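Side-chain contacts in delta (Bacillus subtilis, PDB 3ZH9), which probably acts as the wrench that opens the ring-shaped beta sliding clamp within the clamp loader, so that the clamp can be loaded onto primed DNA: residues 33-38 and 75-80; 153-158 and 173-178; 316-321 and 327-332. All coordinates share one frame; numbering follows the deposited sequence.

Contact 1 (33-38 and 75-80)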
loop_
_atom_site.group_PDB
_atom_site.type_symbol
_atom_site.label_atom_id
_atom_site.label_comp_id
_atom_site.label_asym_id
_atom_site.label_seq_id
_atom_site.Cartn_x
_atom_site.Cartn_y
_atom_site.Cartn_z
ATOM N N SER A 33 -10.101 -10.716 2.057
ATOM C CA SER A 33 -10.569 -11.452 0.894
ATOM C C SER A 33 -10.322 -12.958 1.044
ATOM O O SER A 33 -11.183 -13.778 0.711
ATOM C CB SER A 33 -9.898 -10.908 -0.376
ATOM O OG SER A 33 -10.395 -11.570 -1.521
ATOM N N ARG A 34 -9.147 -13.327 1.548
ATOM C CA ARG A 34 -8.850 -14.742 1.759
ATOM C C ARG A 34 -9.750 -15.327 2.843
ATOM O O ARG A 34 -10.109 -16.505 2.797
ATOM C CB ARG A 34 -7.371 -14.958 2.102
ATOM C CG ARG A 34 -6.445 -14.907 0.875
ATOM C CD ARG A 34 -4.984 -14.669 1.280
ATOM N NE ARG A 34 -4.130 -14.460 0.113
ATOM C CZ ARG A 34 -3.254 -15.344 -0.357
ATOM N NH1 ARG A 34 -3.092 -16.522 0.242
ATOM N NH2 ARG A 34 -2.524 -15.045 -1.426
ATOM N N ILE A 35 -10.123 -14.515 3.821
ATOM C CA ILE A 35 -10.958 -15.055 4.887
ATOM C C ILE A 35 -12.354 -15.290 4.336
ATOM O O ILE A 35 -12.988 -16.282 4.655
ATOM C CB ILE A 35 -11.025 -14.146 6.115
ATOM C CG1 ILE A 35 -9.695 -14.176 6.875
ATOM C CG2 ILE A 35 -12.169 -14.592 7.036
ATOM C CD1 ILE A 35 -9.554 -13.052 7.915
ATOM N N ARG A 36 -12.806 -14.367 3.490
ATOM C CA ARG A 36 -14.102 -14.464 2.824
ATOM C C ARG A 36 -14.182 -15.703 1.934
ATOM O O ARG A 36 -15.138 -16.476 2.015
ATOM C CB ARG A 36 -14.348 -13.205 1.997
ATOM C CG ARG A 36 -15.693 -13.151 1.292
ATOM C CD ARG A 36 -15.748 -11.937 0.373
ATOM N NE ARG A 36 -15.162 -10.758 1.009
ATOM C CZ ARG A 36 -15.040 -9.568 0.425
ATOM N NH1 ARG A 36 -15.469 -9.390 -0.818
ATOM N NH2 ARG A 36 -14.493 -8.557 1.087
ATOM N N GLN A 37 -13.173 -15.888 1.088
ATOM C CA GLN A 37 -13.079 -17.070 0.230
ATOM C C GLN A 37 -13.096 -18.344 1.057
ATOM O O GLN A 37 -13.520 -19.399 0.589
ATOM C CB GLN A 37 -11.786 -17.026 -0.603
ATOM C CG GLN A 37 -11.835 -16.018 -1.735
ATOM C CD GLN A 37 -10.475 -15.757 -2.384
ATOM O OE1 GLN A 37 -9.453 -16.339 -2.006
ATOM N NE2 GLN A 37 -10.466 -14.871 -3.375
ATOM N N THR A 38 -12.609 -18.252 2.289
ATOM C CA THR A 38 -12.601 -19.412 3.172
ATOM C C THR A 38 -13.978 -19.707 3.812
ATOM O O THR A 38 -14.384 -20.861 3.887
ATOM C CB THR A 38 -11.520 -19.289 4.276
ATOM O OG1 THR A 38 -10.246 -19.008 3.683
ATOM C CG2 THR A 38 -11.412 -20.576 5.050
ATOM N N ARG A 75 -20.860 -21.309 8.451
ATOM C CA ARG A 75 -20.302 -20.152 9.129
ATOM C C ARG A 75 -20.816 -18.854 8.549
ATOM O O ARG A 75 -21.237 -18.789 7.397
ATOM C CB ARG A 75 -18.767 -20.150 9.057
ATOM C CG ARG A 75 -18.066 -21.009 10.103
ATOM C CD ARG A 75 -16.779 -20.343 10.523
ATOM N NE ARG A 75 -15.833 -21.228 11.200
ATOM C CZ ARG A 75 -15.029 -22.083 10.573
ATOM N NH1 ARG A 75 -15.064 -22.194 9.248
ATOM N NH2 ARG A 75 -14.201 -22.844 11.273
ATOM N N ARG A 76 -20.723 -17.813 9.364
ATOM C CA ARG A 76 -21.123 -16.468 9.015
ATOM C C ARG A 76 -19.851 -15.615 9.090
ATOM O O ARG A 76 -18.938 -15.933 9.846
ATOM C CB ARG A 76 -22.175 -16.044 10.040
ATOM C CG ARG A 76 -22.464 -14.596 10.173
ATOM C CD ARG A 76 -23.485 -14.387 11.284
ATOM N NE ARG A 76 -24.796 -14.950 10.959
ATOM C CZ ARG A 76 -25.485 -14.663 9.854
ATOM N NH1 ARG A 76 -24.988 -13.829 8.954
ATOM N NH2 ARG A 76 -26.667 -15.219 9.641
ATOM N N LEU A 77 -19.765 -14.570 8.270
ATOM C CA LEU A 77 -18.633 -13.649 8.309
ATOM C C LEU A 77 -19.115 -12.240 8.613
ATOM O O LEU A 77 -19.978 -11.711 7.923
ATOM C CB LEU A 77 -17.865 -13.654 6.981
ATOM C CG LEU A 77 -16.647 -12.726 6.856
ATOM C CD1 LEU A 77 -15.626 -12.970 7.975
ATOM C CD2 LEU A 77 -15.987 -12.918 5.498
ATOM N N VAL A 78 -18.554 -11.624 9.644
ATOM C CA VAL A 78 -18.959 -10.279 10.017
ATOM C C VAL A 78 -17.727 -9.392 10.054
ATOM O O VAL A 78 -16.785 -9.649 10.811
ATOM C CB VAL A 78 -19.665 -10.224 11.392
ATOM C CG1 VAL A 78 -19.834 -8.770 11.839
ATOM C CG2 VAL A 78 -21.021 -10.954 11.357
ATOM N N ILE A 79 -17.729 -8.358 9.220
ATOM C CA ILE A 79 -16.589 -7.462 9.115
ATOM C C ILE A 79 -16.932 -6.096 9.690
ATOM O O ILE A 79 -17.968 -5.503 9.368
ATOM C CB ILE A 79 -16.128 -7.345 7.653
ATOM C CG1 ILE A 79 -15.733 -8.725 7.126
ATOM C CG2 ILE A 79 -14.977 -6.360 7.513
ATOM C CD1 ILE A 79 -15.467 -8.739 5.657
ATOM N N VAL A 80 -16.059 -5.614 10.561
ATOM C CA VAL A 80 -16.272 -4.362 11.266
ATOM C C VAL A 80 -15.077 -3.450 11.056
ATOM O O VAL A 80 -14.017 -3.651 11.662
ATOM C CB VAL A 80 -16.479 -4.604 12.775
ATOM C CG1 VAL A 80 -16.662 -3.300 13.493
ATOM C CG2 VAL A 80 -17.678 -5.487 12.992
#

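Contact 2 (153-158 and 173-178)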
loop_
_atom_site.group_PDB
_atom_site.type_symbol
_atom_site.label_atom_id
_atom_site.label_comp_id
_atom_site.label_asym_id
_atom_site.label_seq_id
_atom_site.Cartn_x
_atom_site.Cartn_y
_atom_site.Cartn_z
ATOM N N ASP A 153 12.389 -9.034 2.137
ATOM C CA ASP A 153 11.997 -10.252 2.862
ATOM C C ASP A 153 10.544 -10.626 2.574
ATOM O O ASP A 153 10.215 -11.790 2.370
ATOM C CB ASP A 153 12.211 -10.108 4.380
ATOM C CG ASP A 153 13.667 -9.910 4.752
ATOM O OD1 ASP A 153 14.542 -10.081 3.875
ATOM O OD2 ASP A 153 13.937 -9.589 5.932
ATOM N N PHE A 154 9.663 -9.638 2.569
ATOM C CA PHE A 154 8.280 -9.903 2.214
ATOM C C PHE A 154 8.164 -10.600 0.855
ATOM O O PHE A 154 7.407 -11.554 0.703
ATOM C CB PHE A 154 7.483 -8.610 2.205
ATOM C CG PHE A 154 6.158 -8.729 1.523
ATOM C CD1 PHE A 154 5.035 -9.099 2.231
ATOM C CD2 PHE A 154 6.035 -8.455 0.164
ATOM C CE1 PHE A 154 3.806 -9.209 1.602
ATOM C CE2 PHE A 154 4.814 -8.558 -0.470
ATOM C CZ PHE A 154 3.695 -8.937 0.255
ATOM N N THR A 155 8.909 -10.100 -0.129
ATOM C CA THR A 155 8.925 -10.668 -1.484
ATOM C C THR A 155 9.445 -12.109 -1.490
ATOM O O THR A 155 8.877 -12.990 -2.127
ATOM C CB THR A 155 9.804 -9.815 -2.415
ATOM O OG1 THR A 155 9.370 -8.452 -2.361
ATOM C CG2 THR A 155 9.727 -10.300 -3.869
ATOM N N VAL A 156 10.531 -12.344 -0.761
ATOM C CA VAL A 156 11.089 -13.678 -0.660
ATOM C C VAL A 156 10.096 -14.657 -0.040
ATOM O O VAL A 156 9.915 -15.780 -0.532
ATOM C CB VAL A 156 12.413 -13.660 0.130
ATOM C CG1 VAL A 156 12.831 -15.086 0.550
ATOM C CG2 VAL A 156 13.507 -12.992 -0.706
ATOM N N ASN A 157 9.439 -14.227 1.031
ATOM C CA ASN A 157 8.482 -15.084 1.708
ATOM C C ASN A 157 7.238 -15.267 0.869
ATOM O O ASN A 157 6.592 -16.295 0.942
ATOM C CB ASN A 157 8.107 -14.514 3.073
ATOM C CG ASN A 157 9.213 -14.676 4.086
ATOM O OD1 ASN A 157 9.895 -15.703 4.112
ATOM N ND2 ASN A 157 9.406 -13.658 4.925
ATOM N N LEU A 158 6.899 -14.259 0.078
ATOM C CA LEU A 158 5.712 -14.342 -0.753
ATOM C C LEU A 158 5.843 -15.490 -1.766
ATOM O O LEU A 158 4.911 -16.267 -1.944
ATOM C CB LEU A 158 5.451 -13.013 -1.462
ATOM C CG LEU A 158 4.179 -13.013 -2.299
ATOM C CD1 LEU A 158 3.014 -13.420 -1.435
ATOM C CD2 LEU A 158 3.929 -11.647 -2.951
ATOM N N HIS A 173 15.711 -6.718 -7.057
ATOM C CA HIS A 173 15.508 -6.104 -8.361
ATOM C C HIS A 173 14.021 -5.916 -8.661
ATOM O O HIS A 173 13.604 -4.892 -9.201
ATOM C CB HIS A 173 16.159 -6.922 -9.463
ATOM C CG HIS A 173 16.292 -6.164 -10.745
ATOM N ND1 HIS A 173 15.655 -6.543 -11.904
ATOM C CD2 HIS A 173 16.953 -5.018 -11.030
ATOM C CE1 HIS A 173 15.938 -5.673 -12.864
ATOM N NE2 HIS A 173 16.726 -4.742 -12.358
ATOM N N LEU A 174 13.223 -6.903 -8.284
ATOM C CA LEU A 174 11.782 -6.828 -8.466
ATOM C C LEU A 174 11.222 -5.630 -7.706
ATOM O O LEU A 174 10.459 -4.831 -8.242
ATOM C CB LEU A 174 11.116 -8.129 -7.981
ATOM C CG LEU A 174 9.580 -8.035 -7.977
ATOM C CD1 LEU A 174 9.088 -7.595 -9.343
ATOM C CD2 LEU A 174 8.975 -9.365 -7.614
ATOM N N VAL A 175 11.614 -5.519 -6.446
ATOM C CA VAL A 175 11.185 -4.413 -5.601
ATOM C C VAL A 175 11.578 -3.050 -6.190
ATOM O O VAL A 175 10.804 -2.100 -6.162
ATOM C CB VAL A 175 11.749 -4.588 -4.170
ATOM C CG1 VAL A 175 11.610 -3.289 -3.329
ATOM C CG2 VAL A 175 11.072 -5.762 -3.496
ATOM N N LEU A 176 12.779 -2.961 -6.739
ATOM C CA LEU A 176 13.214 -1.751 -7.437
ATOM C C LEU A 176 12.299 -1.406 -8.626
ATOM O O LEU A 176 11.918 -0.249 -8.821
ATOM C CB LEU A 176 14.647 -1.943 -7.953
ATOM C CG LEU A 176 15.189 -0.864 -8.904
ATOM C CD1 LEU A 176 15.658 0.341 -8.116
ATOM C CD2 LEU A 176 16.332 -1.401 -9.752
ATOM N N LEU A 177 11.974 -2.418 -9.426
ATOM C CA LEU A 177 11.251 -2.221 -10.676
ATOM C C LEU A 177 9.847 -1.684 -10.442
ATOM O O LEU A 177 9.332 -0.903 -11.234
ATOM C CB LEU A 177 11.168 -3.536 -11.466
ATOM C CG LEU A 177 12.443 -4.021 -12.163
ATOM C CD1 LEU A 177 12.242 -5.439 -12.691
ATOM C CD2 LEU A 177 12.868 -3.077 -13.280
ATOM N N VAL A 178 9.215 -2.113 -9.357
ATOM C CA VAL A 178 7.839 -1.711 -9.135
ATOM C C VAL A 178 7.770 -0.628 -8.075
ATOM O O VAL A 178 6.690 -0.314 -7.562
ATOM C CB VAL A 178 6.929 -2.909 -8.784
ATOM C CG1 VAL A 178 6.971 -3.934 -9.934
ATOM C CG2 VAL A 178 7.338 -3.537 -7.459
#

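Contact 3 (316-321 and 327-332)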
loop_
_atom_site.group_PDB
_atom_site.type_symbol
_atom_site.label_atom_id
_atom_site.label_comp_id
_atom_site.label_asym_id
_atom_site.label_seq_id
_atom_site.Cartn_x
_atom_site.Cartn_y
_atom_site.Cartn_z
ATOM N N TYR A 316 -0.878 24.124 -17.761
ATOM C CA TYR A 316 -1.849 25.042 -18.330
ATOM C C TYR A 316 -1.654 25.201 -19.837
ATOM O O TYR A 316 -2.621 25.238 -20.597
ATOM C CB TYR A 316 -1.760 26.399 -17.636
ATOM C CG TYR A 316 -2.582 27.475 -18.305
ATOM C CD1 TYR A 316 -3.957 27.531 -18.128
ATOM C CD2 TYR A 316 -1.983 28.434 -19.112
ATOM C CE1 TYR A 316 -4.717 28.511 -18.737
ATOM C CE2 TYR A 316 -2.732 29.417 -19.728
ATOM C CZ TYR A 316 -4.099 29.452 -19.537
ATOM O OH TYR A 316 -4.855 30.432 -20.146
ATOM N N GLU A 317 -0.402 25.295 -20.269
ATOM C CA GLU A 317 -0.094 25.465 -21.682
ATOM C C GLU A 317 -0.425 24.207 -22.489
ATOM O O GLU A 317 -0.658 24.272 -23.700
ATOM C CB GLU A 317 1.370 25.867 -21.865
ATOM C CG GLU A 317 1.653 27.318 -21.504
ATOM C CD GLU A 317 3.133 27.658 -21.535
ATOM O OE1 GLU A 317 3.962 26.726 -21.437
ATOM O OE2 GLU A 317 3.465 28.859 -21.653
ATOM N N MET A 318 -0.450 23.066 -21.809
ATOM C CA MET A 318 -0.806 21.806 -22.452
ATOM C C MET A 318 -2.326 21.616 -22.517
ATOM O O MET A 318 -2.870 21.204 -23.549
ATOM C CB MET A 318 -0.157 20.619 -21.728
ATOM C CG MET A 318 1.268 20.322 -22.156
ATOM S SD MET A 318 1.880 18.790 -21.426
ATOM C CE MET A 318 3.581 18.816 -21.983
ATOM N N LYS A 319 -3.001 21.917 -21.410
ATOM C CA LYS A 319 -4.442 21.722 -21.312
ATOM C C LYS A 319 -5.212 22.697 -22.205
ATOM O O LYS A 319 -6.246 22.350 -22.783
ATOM C CB LYS A 319 -4.905 21.852 -19.855
ATOM C CG LYS A 319 -4.803 20.568 -19.031
ATOM C CD LYS A 319 -5.140 20.826 -17.557
ATOM C CE LYS A 319 -5.350 19.529 -16.785
ATOM N NZ LYS A 319 -4.133 18.664 -16.770
ATOM N N THR A 320 -4.700 23.917 -22.324
ATOM C CA THR A 320 -5.390 24.949 -23.084
ATOM C C THR A 320 -4.598 25.361 -24.321
ATOM O O THR A 320 -3.381 25.531 -24.268
ATOM C CB THR A 320 -5.666 26.193 -22.214
ATOM O OG1 THR A 320 -4.463 26.957 -22.066
ATOM C CG2 THR A 320 -6.173 25.783 -20.836
ATOM N N GLY A 321 -5.296 25.518 -25.437
ATOM C CA GLY A 321 -4.667 25.962 -26.666
ATOM C C GLY A 321 -3.741 24.925 -27.267
ATOM O O GLY A 321 -3.460 23.892 -26.657
ATOM N N LEU A 327 7.098 18.991 -27.297
ATOM C CA LEU A 327 8.083 20.061 -27.378
ATOM C C LEU A 327 8.162 20.830 -26.065
ATOM O O LEU A 327 9.255 21.126 -25.579
ATOM C CB LEU A 327 7.756 21.024 -28.524
ATOM C CG LEU A 327 8.663 22.256 -28.536
ATOM C CD1 LEU A 327 10.085 21.853 -28.905
ATOM C CD2 LEU A 327 8.132 23.348 -29.464
ATOM N N LEU A 328 7.005 21.168 -25.503
ATOM C CA LEU A 328 6.955 21.791 -24.183
ATOM C C LEU A 328 7.779 20.977 -23.188
ATOM O O LEU A 328 8.581 21.528 -22.434
ATOM C CB LEU A 328 5.508 21.920 -23.692
ATOM C CG LEU A 328 4.648 23.016 -24.336
ATOM C CD1 LEU A 328 3.209 22.934 -23.847
ATOM C CD2 LEU A 328 5.224 24.404 -24.072
ATOM N N LEU A 329 7.597 19.659 -23.211
ATOM C CA LEU A 329 8.292 18.784 -22.275
ATOM C C LEU A 329 9.785 18.726 -22.575
ATOM O O LEU A 329 10.606 18.727 -21.660
ATOM C CB LEU A 329 7.687 17.379 -22.290
ATOM C CG LEU A 329 6.865 16.933 -21.073
ATOM C CD1 LEU A 329 6.190 15.604 -21.360
ATOM C CD2 LEU A 329 7.708 16.836 -19.802
ATOM N N GLU A 330 10.130 18.669 -23.859
ATOM C CA GLU A 330 11.528 18.664 -24.275
ATOM C C GLU A 330 12.254 19.901 -23.750
ATOM O O GLU A 330 13.332 19.792 -23.175
ATOM C CB GLU A 330 11.643 18.613 -25.808
ATOM C CG GLU A 330 11.529 17.217 -26.418
ATOM C CD GLU A 330 11.488 17.249 -27.945
ATOM O OE1 GLU A 330 11.438 18.361 -28.518
ATOM O OE2 GLU A 330 11.498 16.160 -28.566
ATOM N N LEU A 331 11.664 21.075 -23.972
ATOM C CA LEU A 331 12.229 22.339 -23.495
ATOM C C LEU A 331 12.447 22.338 -21.980
ATOM O O LEU A 331 13.541 22.651 -21.505
ATOM C CB LEU A 331 11.329 23.511 -23.900
ATOM C CG LEU A 331 11.226 23.741 -25.407
ATOM C CD1 LEU A 331 10.125 24.740 -25.737
ATOM C CD2 LEU A 331 12.567 24.186 -25.983
ATOM N N PHE A 332 11.405 21.978 -21.233
ATOM C CA PHE A 332 11.497 21.844 -19.777
ATOM C C PHE A 332 12.681 20.973 -19.343
ATOM O O PHE A 332 13.513 21.384 -18.524
ATOM C CB PHE A 332 10.198 21.264 -19.217
ATOM C CG PHE A 332 10.279 20.893 -17.750
ATOM C CD1 PHE A 332 10.274 21.879 -16.766
ATOM C CD2 PHE A 332 10.367 19.562 -17.361
ATOM C CE1 PHE A 332 10.367 21.539 -15.418
ATOM C CE2 PHE A 332 10.452 19.212 -16.011
ATOM C CZ PHE A 332 10.449 20.201 -15.040
#

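Contact 1 (33-38 and 75-80)
Leu77 sends its two methyls to two neighbouring residues of helix 25-39. CD1 of Leu77 meets the branch methyl CG2 of Ile35 at 3.9 Å, the two side chains lying roughly perpendicular. Leu77 CG stands anti to the backbone N (chi1 180°), which carries the fork straight out from the strand to the helix. The other methyl, CD2, lies against the helix backbone itself, 3.6 Å from Arg36 CA, and touches Arg36 CB as well. Arg36 is thus met at CA and CB.

The helix packs on one face of the parallel five-stranded sheet, with 76-81 between 49-53 and 113-119; the strand order 2-3-4-1-5 and the family's P-loop NTPase kinship mark this as the AAA+-like N-terminal domain. Val39 and Val40 also touch Leu77, while Leu9 of helix 2-10 packs against Ile35.

No hydrogen bond joins the helix to the strand. Thr38 OG1 donates to Arg34 O over 2.7 Å, a bond back onto its own helix, with the donor tilted 23° from the carbonyl plane. On the strand, Arg76 reaches out with its guanidinium nitrogens to the carbonyl oxygens of Phe47, Thr68 and Phe69.

Contact 2 (153-158 and 173-178)
Thr155 meets Leu174 and Val175 where two helices, 148-160 and 168-177, pack together in what is probably the small helical, lid-like domain of the AAA+-type fold. Helix 182-195 adjoins both, through Ile185 on Thr155 and Ile189 on Leu174, making this a buried three-helix junction.

Along the first segment, Phe154 looks to a different neighbour: its ring meets that of Phe3 from helix 2-10, with the planes about 35° apart.

Thr155 then carries the whole contact, its CB directed at the second helix and each branch given a separate partner. A chi1 of -54° sets OG1 beside the backbone N and leaves CG2 anti to it. That methyl packs 3.9 Å from Leu174 CD2. The hydroxyl of Thr155 bonds to Thr151 O one turn earlier, which satisfies a buried polar group inside its own helix.

Further along, Leu158 falls on the side toward helix 2-10, touching Phe3 and Trp6. The CA atoms of Thr155 and Val175 approach to 7.8 Å, close enough for short side chains to bridge the helices: Val175 CG2 comes to 3.4 Å from Thr155 OG1, a van der Waals contact.

Contact 3 (316-321 and 327-332)
Met318 reaches from helix 301-319 to both Leu328 and Leu329, and its chain can be followed outward atom by atom. CB leaves the helix without pointing at the partner helix, and the first rotation (chi1 -84°) sets CG beside the backbone N and anti to the carbonyl carbon. From CG onward the chain is extended, with chi2 -172° and chi3 -175°, and this straight run takes the side chain across to the other helix.

CB has no close partner across the interface; CG makes the first touch, at 3.7 Å from Leu328 CD1. Leu328 comes the other way, and the two chains lie alongside, pointing opposite ways. SD makes no close contact of its own across the interface and leads on to CE. The terminal methyl CE lies 3.9 Å from the branch carbon CG of Leu329 and 4.0 Å from Leu328 CB. The side chains of Met318 and Leu329 run roughly perpendicular.

The two segments belong to a helical hairpin, in which helix 301-319 ends, a short turn follows, and helix 325-338 returns beside it; both lie in the C-terminal domain of the delta family. Pro248 and Met252 of helix 248-269 also touch Met318, and Pro248 reaches Leu329 too.

On the more open flank, Glu317 crosses Leu328 obliquely. Its CB lies near Leu328 CD1, whereas OE1 rests 3.7 Å from Leu328 CD2, a van der Waals contact between a carboxylate oxygen and a methyl, not a hydrogen bond.

At the helix end, Tyr316 O takes two donors from Thr320, N at 3.0 Å and OG1 at 2.9 Å, which arrive from opposite faces of the carbonyl plane. The same hydroxyl oxygen lies above one face of the Tyr316 ring, toward its rim.

Contacts 1 and 2 are buried, whereas contact 3 is only partly so and lies farthest from the centre of the chain, about 32 Å away. No two share a helix or strand, but helix 2-10 borders both contact 1 and contact 2, whose nearest atoms are about 6 Å apart. Contact 1 joins a helix to a sheet; the other two each join successive helices, in contact 2 with a short strand between and in contact 3 as a hairpin. None has a hydrogen bond across it. Branched aliphatic groups meet in contact 1, a threonine's two branches divide contact 2, and a long methionine spans contact 3, where a carboxylate joins in at the more exposed side.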